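Local atomic coordinates of dermonecrotic toxin (Pasteurella multocida, PDB entry 2EBF), a protein that acts as a potent mitogen and osteolytic toxin that induces bone resorption and is associated with the severe progressive form of atrophic rhinitis in pigs. Residues A[650-661]-A[732-742]. Sequence-based numbering, arbitrary orientation.
Sequences ITWWRREGGMEF and FMPPLFTKPRL
With CG opposite the carbonyl carbon (chi1 -53°), Trp653 stands its indole between Pro734 and the Lys739-Pro740 pair. Pro734 CD lies over the six-membered ring of Trp653, 3.8 Å from its centroid, while on the other face Lys739 CA and Pro740 CD make CH-pi contacts with the five-membered ring. The rim is held too: Trp653 NE1 gives a nearly straight hydrogen bond, in the ring plane, to Thr738 OG1 at 3.1 Å. Thr738 OG1 in turn donates to Pro735 O (2.6 Å), which also receives Thr738 N, so both hydroxyl and backbone N-H are tied back to the residue just before the 3-10 segment 736-738. Two residues earlier in the strand, Thr651 OG1 donates a hydrogen bond to Phe732 O (2.7 Å) and CG2 lies over the centre of the Phe732 ring. Toward the hairpin end, Pro740 CB covers one face of Phe661, and the extended Lys739 chain ends in a weak bond from NZ to Phe661 O (3.4 Å); one water also links these two atoms, a second joins NZ to Phe661 N. The tail after helix 726-730 thus packs along the hairpin of strands 643-656 and 660-673 in the C3 region, with Phe732 and Pro735 also touching Phe718 of strand 717-720, while Ile650 and Trp652 reach helix 701-711.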
loop_
_atom_site.group_PDB
_atom_site.type_symbol
_atom_site.label_atom_id
_atom_site.label_comp_id
_atom_site.label_asym_id
_atom_site.label_seq_id
_atom_site.Cartn_x
_atom_site.Cartn_y
_atom_site.Cartn_z
ATOM N N ILE A 650 17.896 22.928 16.087
ATOM C CA ILE A 650 16.686 22.317 16.596
ATOM C C ILE A 650 15.818 23.393 17.230
ATOM O O ILE A 650 16.326 24.281 17.908
ATOM C CB ILE A 650 17.003 21.177 17.589
ATOM C CG1 ILE A 650 15.697 20.524 18.053
ATOM C CG2 ILE A 650 17.877 21.690 18.762
ATOM C CD1 ILE A 650 15.869 19.206 18.798
ATOM N N THR A 651 14.513 23.304 17.000
ATOM C CA THR A 651 13.566 24.283 17.527
ATOM C C THR A 651 12.327 23.554 18.046
ATOM O O THR A 651 11.989 22.485 17.556
ATOM C CB THR A 651 13.199 25.349 16.469
ATOM O OG1 THR A 651 12.341 26.337 17.051
ATOM C CG2 THR A 651 12.521 24.717 15.240
ATOM N N TRP A 652 11.655 24.133 19.035
ATOM C CA TRP A 652 10.561 23.436 19.705
ATOM C C TRP A 652 9.626 24.442 20.359
ATOM O O TRP A 652 9.885 25.647 20.338
ATOM C CB TRP A 652 11.097 22.421 20.744
ATOM C CG TRP A 652 11.841 23.042 21.904
ATOM C CD1 TRP A 652 11.304 23.483 23.087
ATOM C CD2 TRP A 652 13.251 23.282 21.989
ATOM N NE1 TRP A 652 12.294 23.999 23.896
ATOM C CE2 TRP A 652 13.499 23.883 23.249
ATOM C CE3 TRP A 652 14.332 23.068 21.115
ATOM C CZ2 TRP A 652 14.781 24.268 23.657
ATOM C CZ3 TRP A 652 15.614 23.444 21.527
ATOM C CH2 TRP A 652 15.824 24.035 22.792
ATOM N N TRP A 653 8.539 23.933 20.923
ATOM C CA TRP A 653 7.570 24.785 21.606
ATOM C C TRP A 653 7.723 24.643 23.101
ATOM O O TRP A 653 8.070 23.563 23.614
ATOM C CB TRP A 653 6.126 24.436 21.205
ATOM C CG TRP A 653 5.886 24.436 19.733
ATOM C CD1 TRP A 653 5.682 23.340 18.951
ATOM C CD2 TRP A 653 5.854 25.575 18.850
ATOM N NE1 TRP A 653 5.517 23.711 17.644
ATOM C CE2 TRP A 653 5.617 25.078 17.547
ATOM C CE3 TRP A 653 5.988 26.964 19.035
ATOM C CZ2 TRP A 653 5.498 25.913 16.426
ATOM C CZ3 TRP A 653 5.878 27.804 17.906
ATOM C CH2 TRP A 653 5.653 27.267 16.618
ATOM N N ARG A 654 7.455 25.736 23.805
ATOM C CA ARG A 654 7.534 25.734 25.259
ATOM C C ARG A 654 6.299 26.424 25.842
ATOM O O ARG A 654 5.922 27.512 25.395
ATOM C CB ARG A 654 8.802 26.448 25.732
ATOM C CG ARG A 654 9.069 26.319 27.236
ATOM C CD ARG A 654 9.387 27.676 27.825
ATOM N NE ARG A 654 10.808 27.931 27.887
ATOM C CZ ARG A 654 11.367 29.134 28.020
ATOM N NH1 ARG A 654 10.629 30.239 28.080
ATOM N NH2 ARG A 654 12.683 29.227 28.074
ATOM N N ARG A 655 5.672 25.780 26.827
ATOM C CA ARG A 655 4.511 26.374 27.501
ATOM C C ARG A 655 4.914 27.684 28.159
ATOM O O ARG A 655 5.950 27.752 28.833
ATOM C CB ARG A 655 3.920 25.392 28.528
ATOM C CG ARG A 655 2.839 25.959 29.469
ATOM C CD ARG A 655 1.637 26.501 28.696
ATOM N NE ARG A 655 0.371 26.416 29.432
ATOM C CZ ARG A 655 -0.039 27.268 30.374
ATOM N NH1 ARG A 655 0.722 28.286 30.765
ATOM N NH2 ARG A 655 -1.224 27.083 30.948
ATOM N N GLU A 656 4.123 28.728 27.917
ATOM C CA GLU A 656 4.305 30.031 28.566
ATOM C C GLU A 656 3.060 30.383 29.370
ATOM O O GLU A 656 2.001 29.813 29.148
ATOM C CB GLU A 656 4.583 31.143 27.537
ATOM C CG GLU A 656 5.884 30.990 26.736
ATOM C CD GLU A 656 7.168 31.036 27.577
ATOM O OE1 GLU A 656 8.197 30.531 27.075
ATOM O OE2 GLU A 656 7.163 31.561 28.721
ATOM N N GLY A 657 3.199 31.332 30.290
ATOM C CA GLY A 657 2.070 31.840 31.082
ATOM C C GLY A 657 0.839 32.147 30.251
ATOM O O GLY A 657 0.949 32.564 29.087
ATOM N N GLY A 658 -0.334 31.909 30.835
ATOM C CA GLY A 658 -1.615 32.149 30.161
ATOM C C GLY A 658 -1.842 31.366 28.881
ATOM O O GLY A 658 -2.355 31.915 27.904
ATOM N N MET A 659 -1.443 30.091 28.889
ATOM C CA MET A 659 -1.731 29.126 27.818
ATOM C C MET A 659 -1.091 29.451 26.442
ATOM O O MET A 659 -1.507 28.917 25.401
ATOM C CB MET A 659 -3.248 28.888 27.697
ATOM C CG MET A 659 -3.656 27.575 27.023
ATOM S SD MET A 659 -3.225 26.098 27.977
ATOM C CE MET A 659 -4.222 24.877 27.122
ATOM N N GLU A 660 -0.079 30.311 26.440
ATOM C CA GLU A 660 0.677 30.589 25.224
ATOM C C GLU A 660 1.776 29.541 25.071
ATOM O O GLU A 660 2.115 28.854 26.034
ATOM C CB GLU A 660 1.305 31.979 25.284
ATOM C CG GLU A 660 0.318 33.133 25.304
ATOM C CD GLU A 660 0.967 34.436 24.864
ATOM O OE1 GLU A 660 1.111 34.640 23.633
ATOM O OE2 GLU A 660 1.332 35.255 25.745
ATOM N N PHE A 661 2.313 29.419 23.860
ATOM C CA PHE A 661 3.506 28.609 23.601
ATOM C C PHE A 661 4.523 29.469 22.863
ATOM O O PHE A 661 4.181 30.135 21.882
ATOM C CB PHE A 661 3.167 27.347 22.790
ATOM C CG PHE A 661 2.447 26.292 23.587
ATOM C CD1 PHE A 661 3.150 25.260 24.195
ATOM C CD2 PHE A 661 1.057 26.341 23.739
ATOM C CE1 PHE A 661 2.480 24.281 24.955
ATOM C CE2 PHE A 661 0.380 25.374 24.484
ATOM C CZ PHE A 661 1.093 24.343 25.098
ATOM N N PHE A 732 13.695 30.892 14.023
ATOM C CA PHE A 732 13.584 29.482 13.629
ATOM C C PHE A 732 12.591 28.752 14.532
ATOM O O PHE A 732 12.805 28.619 15.739
ATOM C CB PHE A 732 14.958 28.786 13.664
ATOM C CG PHE A 732 14.921 27.314 13.288
ATOM C CD1 PHE A 732 14.204 26.865 12.168
ATOM C CD2 PHE A 732 15.637 26.387 14.036
ATOM C CE1 PHE A 732 14.185 25.509 11.814
ATOM C CE2 PHE A 732 15.624 25.033 13.697
ATOM C CZ PHE A 732 14.899 24.590 12.574
ATOM N N MET A 733 11.490 28.305 13.937
ATOM C CA MET A 733 10.422 27.645 14.701
ATOM C C MET A 733 9.895 26.414 13.991
ATOM O O MET A 733 10.076 26.282 12.780
ATOM C CB MET A 733 9.289 28.634 15.077
ATOM C CG MET A 733 8.680 29.430 13.945
ATOM S SD MET A 733 7.519 30.716 14.551
ATOM C CE MET A 733 8.613 32.028 15.085
ATOM N N PRO A 734 9.287 25.469 14.748
ATOM C CA PRO A 734 8.766 24.259 14.119
ATOM C C PRO A 734 7.661 24.586 13.110
ATOM O O PRO A 734 7.122 25.709 13.138
ATOM C CB PRO A 734 8.176 23.472 15.299
ATOM C CG PRO A 734 8.904 23.996 16.531
ATOM C CD PRO A 734 9.065 25.467 16.211
ATOM N N PRO A 735 7.338 23.629 12.206
ATOM C CA PRO A 735 6.186 23.816 11.337
ATOM C C PRO A 735 4.969 24.237 12.161
ATOM O O PRO A 735 4.726 23.701 13.249
ATOM C CB PRO A 735 5.988 22.433 10.719
ATOM C CG PRO A 735 7.392 21.905 10.622
ATOM C CD PRO A 735 8.011 22.342 11.937
ATOM N N LEU A 736 4.242 25.220 11.651
ATOM C CA LEU A 736 3.186 25.867 12.440
ATOM C C LEU A 736 1.998 24.966 12.795
ATOM O O LEU A 736 1.360 25.177 13.829
ATOM C CB LEU A 736 2.730 27.164 11.768
ATOM C CG LEU A 736 3.783 28.276 11.690
ATOM C CD1 LEU A 736 3.201 29.507 11.029
ATOM C CD2 LEU A 736 4.412 28.609 13.080
ATOM N N PHE A 737 1.725 23.954 11.972
ATOM C CA PHE A 737 0.665 22.988 12.297
ATOM C C PHE A 737 0.967 22.201 13.578
ATOM O O PHE A 737 0.058 21.601 14.166
ATOM C CB PHE A 737 0.362 22.043 11.115
ATOM C CG PHE A 737 1.258 20.824 11.052
ATOM C CD1 PHE A 737 0.868 19.613 11.636
ATOM C CD2 PHE A 737 2.485 20.891 10.402
ATOM C CE1 PHE A 737 1.704 18.489 11.569
ATOM C CE2 PHE A 737 3.323 19.788 10.319
ATOM C CZ PHE A 737 2.937 18.579 10.900
ATOM N N THR A 738 2.229 22.236 14.028
ATOM C CA THR A 738 2.629 21.554 15.265
ATOM C C THR A 738 2.564 22.425 16.524
ATOM O O THR A 738 2.743 21.913 17.630
ATOM C CB THR A 738 4.049 20.926 15.183
ATOM O OG1 THR A 738 5.036 21.963 15.156
ATOM C CG2 THR A 738 4.196 20.023 13.935
ATOM N N LYS A 739 2.337 23.733 16.380
ATOM C CA LYS A 739 2.111 24.553 17.574
ATOM C C LYS A 739 0.882 23.993 18.316
ATOM O O LYS A 739 -0.183 23.841 17.721
ATOM C CB LYS A 739 1.967 26.049 17.242
ATOM C CG LYS A 739 1.785 26.920 18.489
ATOM C CD LYS A 739 2.161 28.370 18.258
ATOM C CE LYS A 739 1.803 29.213 19.474
ATOM N NZ LYS A 739 2.061 30.668 19.255
ATOM N N PRO A 740 1.055 23.611 19.592
ATOM C CA PRO A 740 -0.014 22.906 20.304
ATOM C C PRO A 740 -1.349 23.635 20.313
ATOM O O PRO A 740 -1.403 24.833 20.576
ATOM C CB PRO A 740 0.556 22.753 21.720
ATOM C CG PRO A 740 2.038 22.666 21.490
ATOM C CD PRO A 740 2.268 23.724 20.430
ATOM N N ARG A 741 -2.410 22.895 20.016
ATOM C CA ARG A 741 -3.746 23.452 19.898
ATOM C C ARG A 741 -4.716 22.731 20.806
ATOM O O ARG A 741 -4.603 21.524 21.010
ATOM C CB ARG A 741 -4.267 23.268 18.477
ATOM C CG ARG A 741 -3.772 24.253 17.474
ATOM C CD ARG A 741 -4.354 23.894 16.114
ATOM N NE ARG A 741 -3.527 22.921 15.403
ATOM C CZ ARG A 741 -3.722 22.554 14.141
ATOM N NH1 ARG A 741 -4.751 23.046 13.443
ATOM N NH2 ARG A 741 -2.888 21.684 13.582
ATOM N N LEU A 742 -5.696 23.481 21.308
ATOM C CA LEU A 742 -6.871 22.890 21.941
ATOM C C LEU A 742 -7.729 22.235 20.858
ATOM O O LEU A 742 -7.667 22.613 19.670
ATOM C CB LEU A 742 -7.681 23.945 22.697
ATOM C CG LEU A 742 -7.073 24.521 23.979
ATOM C CD1 LEU A 742 -7.706 25.871 24.307
ATOM C CD2 LEU A 742 -7.223 23.547 25.146
HETATM O O HOH W 1 4.779 31.328 19.578
HETATM O O HOH W 2 0.954 31.098 21.940
#